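Local coordinates for glycosyltransferase Gtf1 (Streptococcus pneumoniae, PDB 4PQG), which is a bacterial glycosyltransferase of the GT-B class that carries an extended beta-sheet domain and holds uridine-5'-diphosphate in a pocket, at residues 253-258 with 263-268; 281-286 with 296-301; 288-293 with 433-438. All coordinates share one frame; numbering follows the deposited sequence.

Contact 1: 253-258 with 263-268; sequences HYSENA and YILWNN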
loop_
_atom_site.group_PDB
_atom_site.type_symbol
_atom_site.label_atom_id
_atom_site.label_comp_id
_atom_site.label_asym_id
_atom_site.label_seq_id
_atom_site.Cartn_x
_atom_site.Cartn_y
_atom_site.Cartn_z
ATOM N N HIS A 253 16.664 -1.602 5.486
ATOM C CA HIS A 253 17.008 -2.599 4.462
ATOM C C HIS A 253 17.931 -3.688 4.940
ATOM O O HIS A 253 18.370 -4.528 4.141
ATOM C CB HIS A 253 17.650 -1.880 3.280
ATOM C CG HIS A 253 18.906 -1.167 3.674
ATOM N ND1 HIS A 253 18.901 0.112 4.117
ATOM C CD2 HIS A 253 20.208 -1.629 3.799
ATOM C CE1 HIS A 253 20.149 0.459 4.479
ATOM N NE2 HIS A 253 20.951 -0.610 4.284
ATOM N N TYR A 254 18.240 -3.693 6.232
ATOM C CA TYR A 254 19.093 -4.716 6.829
ATOM C C TYR A 254 18.731 -4.841 8.314
ATOM O O TYR A 254 18.061 -3.967 8.865
ATOM C CB TYR A 254 20.570 -4.338 6.653
ATOM C CG TYR A 254 21.051 -3.324 7.669
ATOM C CD1 TYR A 254 21.917 -3.708 8.707
ATOM C CD2 TYR A 254 20.611 -1.996 7.629
ATOM C CE1 TYR A 254 22.344 -2.792 9.655
ATOM C CE2 TYR A 254 21.025 -1.077 8.589
ATOM C CZ TYR A 254 21.891 -1.486 9.589
ATOM O OH TYR A 254 22.322 -0.591 10.535
ATOM N N SER A 255 19.152 -5.927 8.950
ATOM C CA SER A 255 18.900 -6.128 10.370
ATOM C C SER A 255 20.142 -5.819 11.181
ATOM O O SER A 255 21.169 -6.527 11.115
ATOM C CB SER A 255 18.402 -7.538 10.662
ATOM O OG SER A 255 17.183 -7.766 9.973
ATOM N N GLU A 256 20.038 -4.731 11.933
ATOM C CA GLU A 256 21.134 -4.265 12.752
ATOM C C GLU A 256 21.540 -5.305 13.792
ATOM O O GLU A 256 22.726 -5.569 13.960
ATOM C CB GLU A 256 20.769 -2.951 13.429
ATOM C CG GLU A 256 21.986 -2.198 13.915
ATOM C CD GLU A 256 21.655 -0.860 14.549
ATOM O OE1 GLU A 256 20.458 -0.559 14.777
ATOM O OE2 GLU A 256 22.614 -0.102 14.817
ATOM N N ASN A 257 20.566 -5.906 14.476
ATOM C CA ASN A 257 20.895 -6.898 15.517
ATOM C C ASN A 257 21.655 -8.135 15.002
ATOM O O ASN A 257 22.453 -8.710 15.731
ATOM C CB ASN A 257 19.668 -7.300 16.352
ATOM C CG ASN A 257 18.397 -7.374 15.530
ATOM O OD1 ASN A 257 17.987 -6.385 14.898
ATOM N ND2 ASN A 257 17.751 -8.541 15.541
ATOM N N ALA A 258 21.442 -8.506 13.740
ATOM C CA ALA A 258 22.088 -9.701 13.174
ATOM C C ALA A 258 23.406 -9.412 12.464
ATOM O O ALA A 258 24.181 -10.319 12.177
ATOM C CB ALA A 258 21.138 -10.411 12.223
ATOM N N TYR A 263 29.567 -9.989 8.459
ATOM C CA TYR A 263 28.316 -10.548 7.974
ATOM C C TYR A 263 27.197 -9.523 8.037
ATOM O O TYR A 263 27.018 -8.842 9.047
ATOM C CB TYR A 263 27.951 -11.774 8.824
ATOM C CG TYR A 263 26.532 -12.274 8.653
ATOM C CD1 TYR A 263 26.182 -13.095 7.574
ATOM C CD2 TYR A 263 25.544 -11.952 9.583
ATOM C CE1 TYR A 263 24.880 -13.565 7.422
ATOM C CE2 TYR A 263 24.235 -12.410 9.436
ATOM C CZ TYR A 263 23.902 -13.218 8.363
ATOM O OH TYR A 263 22.600 -13.683 8.230
ATOM N N ILE A 264 26.428 -9.435 6.965
ATOM C CA ILE A 264 25.233 -8.607 6.970
ATOM C C ILE A 264 23.993 -9.455 6.659
ATOM O O ILE A 264 24.040 -10.347 5.810
ATOM C CB ILE A 264 25.341 -7.421 5.992
ATOM C CG1 ILE A 264 24.141 -6.486 6.165
ATOM C CG2 ILE A 264 25.502 -7.899 4.552
ATOM C CD1 ILE A 264 24.398 -5.049 5.766
ATOM N N LEU A 265 22.900 -9.174 7.364
ATOM C CA LEU A 265 21.617 -9.756 7.028
ATOM C C LEU A 265 20.739 -8.645 6.466
ATOM O O LEU A 265 20.391 -7.717 7.185
ATOM C CB LEU A 265 20.962 -10.428 8.251
ATOM C CG LEU A 265 19.480 -10.865 8.138
ATOM C CD1 LEU A 265 19.297 -12.017 7.144
ATOM C CD2 LEU A 265 18.928 -11.265 9.501
ATOM N N TRP A 266 20.418 -8.745 5.173
ATOM C CA TRP A 266 19.505 -7.831 4.495
ATOM C C TRP A 266 18.088 -8.079 4.945
ATOM O O TRP A 266 17.783 -9.173 5.407
ATOM C CB TRP A 266 19.561 -8.073 2.985
ATOM C CG TRP A 266 20.920 -7.887 2.336
ATOM C CD1 TRP A 266 21.633 -8.815 1.575
ATOM C CD2 TRP A 266 21.769 -6.680 2.355
ATOM N NE1 TRP A 266 22.826 -8.286 1.149
ATOM C CE2 TRP A 266 22.964 -7.006 1.574
ATOM C CE3 TRP A 266 21.663 -5.411 2.929
ATOM C CZ2 TRP A 266 23.992 -6.092 1.383
ATOM C CZ3 TRP A 266 22.705 -4.486 2.708
ATOM C CH2 TRP A 266 23.839 -4.827 1.961
ATOM N N ASN A 267 17.224 -7.069 4.813
ATOM C CA ASN A 267 15.765 -7.228 4.843
ATOM C C ASN A 267 15.390 -8.240 3.752
ATOM O O ASN A 267 15.889 -8.135 2.610
ATOM C CB ASN A 267 15.126 -5.863 4.544
ATOM C CG ASN A 267 13.593 -5.854 4.609
ATOM O OD1 ASN A 267 12.914 -6.787 4.196
ATOM N ND2 ASN A 267 13.046 -4.732 5.077
ATOM N N ASN A 268 14.523 -9.205 4.084
ATOM C CA ASN A 268 14.125 -10.227 3.103
ATOM C C ASN A 268 13.602 -9.646 1.781
ATOM O O ASN A 268 13.818 -10.221 0.734
ATOM C CB ASN A 268 13.067 -11.193 3.671
ATOM C CG ASN A 268 13.572 -12.020 4.843
ATOM O OD1 ASN A 268 14.775 -12.145 5.092
ATOM N ND2 ASN A 268 12.637 -12.610 5.562
#

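Contact 2: 281-286 with 296-301; sequences DFFIVS and EQFAKY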
loop_
_atom_site.group_PDB
_atom_site.type_symbol
_atom_site.label_atom_id
_atom_site.label_comp_id
_atom_site.label_asym_id
_atom_site.label_seq_id
_atom_site.Cartn_x
_atom_site.Cartn_y
_atom_site.Cartn_z
ATOM N N ASP A 281 20.330 -0.960 -12.660
ATOM C CA ASP A 281 20.897 0.300 -13.147
ATOM C C ASP A 281 21.066 1.321 -12.022
ATOM O O ASP A 281 22.129 1.915 -11.894
ATOM C CB ASP A 281 20.068 0.856 -14.295
ATOM C CG ASP A 281 20.166 -0.014 -15.530
ATOM O OD1 ASP A 281 21.255 -0.068 -16.135
ATOM O OD2 ASP A 281 19.177 -0.686 -15.869
ATOM N N PHE A 282 20.031 1.496 -11.192
ATOM C CA PHE A 282 20.175 2.263 -9.951
ATOM C C PHE A 282 19.180 1.880 -8.858
ATOM O O PHE A 282 18.084 1.428 -9.148
ATOM C CB PHE A 282 20.126 3.774 -10.202
ATOM C CG PHE A 282 18.860 4.265 -10.838
ATOM C CD1 PHE A 282 17.884 4.887 -10.074
ATOM C CD2 PHE A 282 18.671 4.172 -12.222
ATOM C CE1 PHE A 282 16.728 5.380 -10.665
ATOM C CE2 PHE A 282 17.517 4.656 -12.819
ATOM C CZ PHE A 282 16.544 5.270 -12.039
ATOM N N PHE A 283 19.596 2.038 -7.605
ATOM C CA PHE A 283 18.676 1.922 -6.481
ATOM C C PHE A 283 18.174 3.309 -6.098
ATOM O O PHE A 283 18.916 4.294 -6.201
ATOM C CB PHE A 283 19.360 1.260 -5.293
ATOM C CG PHE A 283 19.759 -0.173 -5.536
ATOM C CD1 PHE A 283 18.887 -1.219 -5.201
ATOM C CD2 PHE A 283 20.999 -0.490 -6.091
ATOM C CE1 PHE A 283 19.252 -2.539 -5.421
ATOM C CE2 PHE A 283 21.367 -1.806 -6.314
ATOM C CZ PHE A 283 20.491 -2.833 -5.970
ATOM N N ILE A 284 16.909 3.379 -5.681
ATOM C CA ILE A 284 16.316 4.605 -5.159
ATOM C C ILE A 284 16.050 4.455 -3.653
ATOM O O ILE A 284 15.449 3.460 -3.222
ATOM C CB ILE A 284 14.995 4.953 -5.887
ATOM C CG1 ILE A 284 15.191 4.953 -7.410
ATOM C CG2 ILE A 284 14.452 6.302 -5.421
ATOM C CD1 ILE A 284 13.904 5.205 -8.196
ATOM N N VAL A 285 16.523 5.416 -2.856
ATOM C CA VAL A 285 16.189 5.494 -1.420
ATOM C C VAL A 285 15.582 6.848 -1.088
ATOM O O VAL A 285 15.812 7.809 -1.811
ATOM C CB VAL A 285 17.399 5.266 -0.491
ATOM C CG1 VAL A 285 17.997 3.887 -0.702
ATOM C CG2 VAL A 285 18.450 6.355 -0.689
ATOM N N SER A 286 14.843 6.943 0.020
ATOM C CA SER A 286 14.128 8.175 0.337
ATOM C C SER A 286 14.939 9.276 1.037
ATOM O O SER A 286 14.545 10.437 0.995
ATOM C CB SER A 286 12.873 7.882 1.153
ATOM O OG SER A 286 11.935 7.163 0.370
ATOM N N GLU A 296 27.894 2.286 1.801
ATOM C CA GLU A 296 28.915 1.692 2.657
ATOM C C GLU A 296 28.774 0.176 2.755
ATOM O O GLU A 296 29.773 -0.551 2.718
ATOM C CB GLU A 296 28.879 2.302 4.070
ATOM C CG GLU A 296 29.253 3.782 4.128
ATOM C CD GLU A 296 29.024 4.424 5.499
ATOM O OE1 GLU A 296 28.387 3.798 6.377
ATOM O OE2 GLU A 296 29.483 5.574 5.705
ATOM N N GLN A 297 27.541 -0.308 2.906
ATOM C CA GLN A 297 27.345 -1.747 3.084
ATOM C C GLN A 297 27.641 -2.522 1.807
ATOM O O GLN A 297 28.188 -3.615 1.865
ATOM C CB GLN A 297 25.954 -2.059 3.640
ATOM C CG GLN A 297 25.812 -1.650 5.100
ATOM C CD GLN A 297 24.372 -1.523 5.539
ATOM O OE1 GLN A 297 23.467 -1.330 4.724
ATOM N NE2 GLN A 297 24.149 -1.645 6.831
ATOM N N PHE A 298 27.290 -1.948 0.658
ATOM C CA PHE A 298 27.654 -2.556 -0.616
ATOM C C PHE A 298 29.171 -2.732 -0.730
ATOM O O PHE A 298 29.663 -3.799 -1.131
ATOM C CB PHE A 298 27.071 -1.756 -1.797
ATOM C CG PHE A 298 25.693 -2.228 -2.211
ATOM C CD1 PHE A 298 25.480 -3.563 -2.574
ATOM C CD2 PHE A 298 24.619 -1.359 -2.212
ATOM C CE1 PHE A 298 24.217 -4.020 -2.931
ATOM C CE2 PHE A 298 23.366 -1.795 -2.584
ATOM C CZ PHE A 298 23.162 -3.131 -2.943
ATOM N N ALA A 299 29.904 -1.696 -0.327
ATOM C CA ALA A 299 31.368 -1.712 -0.370
ATOM C C ALA A 299 31.955 -2.682 0.642
ATOM O O ALA A 299 32.922 -3.373 0.346
ATOM C CB ALA A 299 31.922 -0.308 -0.154
ATOM N N LYS A 300 31.361 -2.747 1.829
ATOM C CA LYS A 300 31.900 -3.569 2.913
ATOM C C LYS A 300 31.590 -5.066 2.758
ATOM O O LYS A 300 32.420 -5.924 3.088
ATOM C CB LYS A 300 31.375 -3.048 4.254
ATOM C CG LYS A 300 32.154 -3.511 5.471
ATOM C CD LYS A 300 31.315 -3.359 6.731
ATOM C CE LYS A 300 32.158 -2.983 7.932
ATOM N NZ LYS A 300 33.194 -4.011 8.210
ATOM N N TYR A 301 30.399 -5.388 2.261
ATOM C CA TYR A 301 29.934 -6.782 2.279
ATOM C C TYR A 301 29.810 -7.483 0.926
ATOM O O TYR A 301 29.642 -8.709 0.879
ATOM C CB TYR A 301 28.597 -6.885 3.025
ATOM C CG TYR A 301 28.639 -6.387 4.450
ATOM C CD1 TYR A 301 29.153 -7.184 5.478
ATOM C CD2 TYR A 301 28.141 -5.133 4.776
ATOM C CE1 TYR A 301 29.180 -6.730 6.788
ATOM C CE2 TYR A 301 28.153 -4.674 6.081
ATOM C CZ TYR A 301 28.675 -5.474 7.081
ATOM O OH TYR A 301 28.703 -5.010 8.369
#

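Contact 3: 288-293 with 433-438; sequences DRQNEV and VPYGNQ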
loop_
_atom_site.group_PDB
_atom_site.type_symbol
_atom_site.label_atom_id
_atom_site.label_comp_id
_atom_site.label_asym_id
_atom_site.label_seq_id
_atom_site.Cartn_x
_atom_site.Cartn_y
_atom_site.Cartn_z
ATOM N N ASP A 288 19.101 10.745 2.289
ATOM C CA ASP A 288 20.547 10.666 2.108
ATOM C C ASP A 288 21.235 9.797 3.147
ATOM O O ASP A 288 22.262 9.211 2.854
ATOM C CB ASP A 288 21.195 12.058 2.131
ATOM C CG ASP A 288 20.963 12.830 0.848
ATOM O OD1 ASP A 288 20.918 12.211 -0.238
ATOM O OD2 ASP A 288 20.825 14.064 0.936
ATOM N N ARG A 289 20.708 9.750 4.365
ATOM C CA ARG A 289 21.280 8.871 5.376
ATOM C C ARG A 289 21.176 7.398 4.954
ATOM O O ARG A 289 22.142 6.654 5.087
ATOM C CB ARG A 289 20.649 9.108 6.749
ATOM C CG ARG A 289 21.246 8.296 7.899
ATOM C CD ARG A 289 22.753 8.465 8.101
ATOM N NE ARG A 289 23.278 7.461 9.036
ATOM C CZ ARG A 289 24.516 6.968 9.014
ATOM N NH1 ARG A 289 25.389 7.371 8.101
ATOM N NH2 ARG A 289 24.886 6.051 9.899
ATOM N N GLN A 290 20.018 6.973 4.439
ATOM C CA GLN A 290 19.907 5.580 3.992
ATOM C C GLN A 290 20.815 5.350 2.797
ATOM O O GLN A 290 21.433 4.291 2.674
ATOM C CB GLN A 290 18.476 5.176 3.657
ATOM C CG GLN A 290 18.349 3.674 3.387
ATOM C CD GLN A 290 16.923 3.175 3.438
ATOM O OE1 GLN A 290 15.976 3.924 3.192
ATOM N NE2 GLN A 290 16.763 1.894 3.760
ATOM N N ASN A 291 20.913 6.366 1.945
ATOM C CA ASN A 291 21.793 6.322 0.790
ATOM C C ASN A 291 23.221 5.976 1.213
ATOM O O ASN A 291 23.797 4.999 0.728
ATOM C CB ASN A 291 21.713 7.647 0.010
ATOM C CG ASN A 291 22.400 7.579 -1.348
ATOM O OD1 ASN A 291 23.448 6.953 -1.499
ATOM N ND2 ASN A 291 21.809 8.230 -2.337
ATOM N N GLU A 292 23.766 6.746 2.158
ATOM C CA GLU A 292 25.143 6.557 2.626
ATOM C C GLU A 292 25.345 5.211 3.327
ATOM O O GLU A 292 26.354 4.527 3.105
ATOM C CB GLU A 292 25.537 7.695 3.573
ATOM C CG GLU A 292 25.439 9.078 2.940
ATOM C CD GLU A 292 25.452 10.196 3.967
ATOM O OE1 GLU A 292 26.113 10.029 5.019
ATOM O OE2 GLU A 292 24.798 11.239 3.718
ATOM N N VAL A 293 24.388 4.837 4.174
ATOM C CA VAL A 293 24.422 3.538 4.860
ATOM C C VAL A 293 24.517 2.396 3.850
ATOM O O VAL A 293 25.412 1.552 3.925
ATOM C CB VAL A 293 23.186 3.350 5.778
ATOM C CG1 VAL A 293 23.040 1.890 6.200
ATOM C CG2 VAL A 293 23.298 4.245 7.004
ATOM N N VAL A 433 15.175 7.667 15.959
ATOM C CA VAL A 433 15.557 6.480 15.201
ATOM C C VAL A 433 15.546 6.802 13.714
ATOM O O VAL A 433 14.761 7.633 13.276
ATOM C CB VAL A 433 14.628 5.262 15.485
ATOM C CG1 VAL A 433 14.894 4.682 16.876
ATOM C CG2 VAL A 433 13.159 5.620 15.305
ATOM N N PRO A 434 16.425 6.154 12.936
ATOM C CA PRO A 434 16.445 6.404 11.496
ATOM C C PRO A 434 15.270 5.725 10.763
ATOM O O PRO A 434 14.643 4.837 11.319
ATOM C CB PRO A 434 17.786 5.806 11.061
ATOM C CG PRO A 434 18.063 4.735 12.054
ATOM C CD PRO A 434 17.443 5.173 13.354
ATOM N N TYR A 435 14.926 6.167 9.554
ATOM C CA TYR A 435 15.473 7.382 8.930
ATOM C C TYR A 435 14.528 8.566 9.042
ATOM O O TYR A 435 14.967 9.714 9.207
ATOM C CB TYR A 435 15.799 7.098 7.466
ATOM C CG TYR A 435 16.752 5.948 7.343
ATOM C CD1 TYR A 435 18.115 6.140 7.520
ATOM C CD2 TYR A 435 16.286 4.651 7.088
ATOM C CE1 TYR A 435 19.008 5.082 7.439
ATOM C CE2 TYR A 435 17.165 3.588 6.979
ATOM C CZ TYR A 435 18.520 3.797 7.154
ATOM O OH TYR A 435 19.400 2.746 7.077
ATOM N N GLY A 436 13.225 8.291 8.957
ATOM C CA GLY A 436 12.214 9.344 8.827
ATOM C C GLY A 436 12.119 10.349 9.961
ATOM O O GLY A 436 12.009 11.558 9.722
ATOM N N ASN A 437 12.149 9.859 11.193
ATOM C CA ASN A 437 12.041 10.722 12.371
ATOM C C ASN A 437 13.194 11.710 12.436
ATOM O O ASN A 437 13.011 12.863 12.791
ATOM C CB ASN A 437 12.007 9.887 13.656
ATOM C CG ASN A 437 10.631 9.324 13.952
ATOM O OD1 ASN A 437 9.711 9.414 13.127
ATOM N ND2 ASN A 437 10.477 8.745 15.135
ATOM N N GLN A 438 14.375 11.243 12.066
ATOM C CA GLN A 438 15.556 12.091 12.047
ATOM C C GLN A 438 15.544 13.085 10.878
ATOM O O GLN A 438 16.176 14.134 10.961
ATOM C CB GLN A 438 16.824 11.240 12.075
ATOM C CG GLN A 438 17.016 10.517 13.404
ATOM C CD GLN A 438 17.999 9.367 13.335
ATOM O OE1 GLN A 438 18.469 8.989 12.259
ATOM N NE2 GLN A 438 18.306 8.786 14.497
#

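Contact 1: 253-258 with 263-268
Tyr254 meets Ile264 and Trp266 through its CB, which sits 4.0 Å from the terminal CD1 of Ile264 and at the same distance from the indole atom CE3 of Trp266. Its CG is tucked between the backbone N and the carbonyl carbon (chi1 80°), which brings CD2 of the phenol over the rim of the His253 imidazole in its own segment. That imidazole in turn puts an edge to the indole: Trp266 CZ3 lies close to the histidine plane, 3.9 Å from His253 CD2. A second apolar touch is made by Leu265, whose CD2 rests 3.6 Å from Ala258 CB and also reaches the side chain of Ser255. Between these patches the two backbones form a single antiparallel bridge, with Tyr254 and Trp266 as its non-hydrogen-bonded pair, inside the long loop that runs from strand 244-248 to helix 271-275. Two backbone bonds flank the bridge: Ser255 N to Leu265 O (2.8 Å) and Asn267 N to His253 O (2.9 Å). Farther along, Ala258 O faces the edge of the Tyr263 ring, 3.4 Å from CD2. The polar ends look beyond the pair: both imidazole nitrogens of His253 bond to side chains of helix 288-301, those of Gln290 and Gln297, while both amide atoms of Asn267 are bonded, OD1 by Tyr269 N and ND2 to Glu252 O.

Contact 2: 281-286 with 296-301
Phe283 and Phe298 touch by the far ends of their rings and by nothing else across these two segments. The planes are inclined by 36° with centroids 5.5 Å apart, an oblique meeting of the two rings. Phe298 leads with CZ, equally far, 4.0 Å, from Phe283 CE2 and Phe283 CZ. The backbones stay well apart, 11.6 Å from Phe283 CA to Phe298 CA, so it takes two full aromatic side chains, each leaving its backbone in the direction of the other, to span the gap. With its CG beside the backbone N and anti to the carbonyl carbon (chi1 -65°), Phe283 turns the CE2-CZ side of its ring to the helix. Both residues are buried and the contact is purely apolar. A third ring, that of Phe274, joins them: it packs edge-to-face with Phe298 and meets Phe283 steeply, making an aromatic cluster of three. Phe298 also leans on Ile308, while Phe283 touches Pro306 and Val247. The pair thus ties helix 288-301 to the strand that precedes it in a beta-alpha-beta unit completed by strand 308-310; strand 282-285 runs between 244-248 and 308-310 in the parallel sheet, with helix 271-275 bringing Phe274 in alongside and helix 494-508 packing against Phe282 and Ile284.

Contact 3: 288-293 with 433-438
Gln290 starts above the centre of one face of the Tyr435 ring and runs off past its CE2 edge. CB stands 3.7 Å from the centroid and only 9° off the normal, a clear CH-pi contact. CG, placed anti to the backbone N (chi1 -172°), carries the chain outward to the rim at Tyr435 CZ and Tyr435 CE2, 3.8 Å from each. From there the extended chain sets CD 3.6 Å from Tyr435 CE2, and the amide lies beyond that rim, above the ring plane, its own plane tilted 24° from that of the phenol. OE1 is then 4.0 Å from Tyr435 CD2, while NE2 passes 3.7 Å from Tyr435 CE2 and bonds to Ala251 O as well as to His253. On the opposite face of the phenol, toward the rim, lies CB of Pro434, its own neighbour, which a cis peptide bond joins to Tyr435. Arg289 comes in at the edge, its CG 3.8 Å from Tyr435 CD1, and Val293 closes the far end with CG1 3.8 Å from the hydroxyl oxygen of Tyr435. Here helix 288-301, which packs on the seven-stranded parallel sheet, meets the turn leading from strand 428-431 of the six-stranded sheet into helix 436-440; the contact therefore bridges the two Rossmann-like halves expected of a GT-B protein. Between these two segments the grip is by shape and CH-pi attraction, with the ring held between glutamine and proline. The polar ends are bonded to partners elsewhere: Glu252 takes the Tyr435 hydroxyl, and the bonds at NE2 should limit rotation of the Gln290 amide and hold it beside the rim.

Helix 288-301 serves both contact 2 and contact 3, and His253 of contact 1 ties into each. Its NE2 lies 2.7 Å from Gln297 OE1 in 296-301, its ND1 2.8 Å from Gln290 NE2 in 288-293, and its CE1 packs 3.5 Å from Tyr435 OH. Contacts 2 and 3 also touch directly, with Val285 CG2 3.6 Å from Asn291 CB. The three centres are 13 to 15 Å apart. Contacts 1 and 3 come nearer the ligands: the side chains of Asn267 and Tyr435 are each about 7 Å from 2-acetamido-2-deoxy-beta-D-glucopyranose and about 11 Å from uridine-5'-diphosphate, whereas the side chain of Phe283 in contact 2 is about 13 Å from the former.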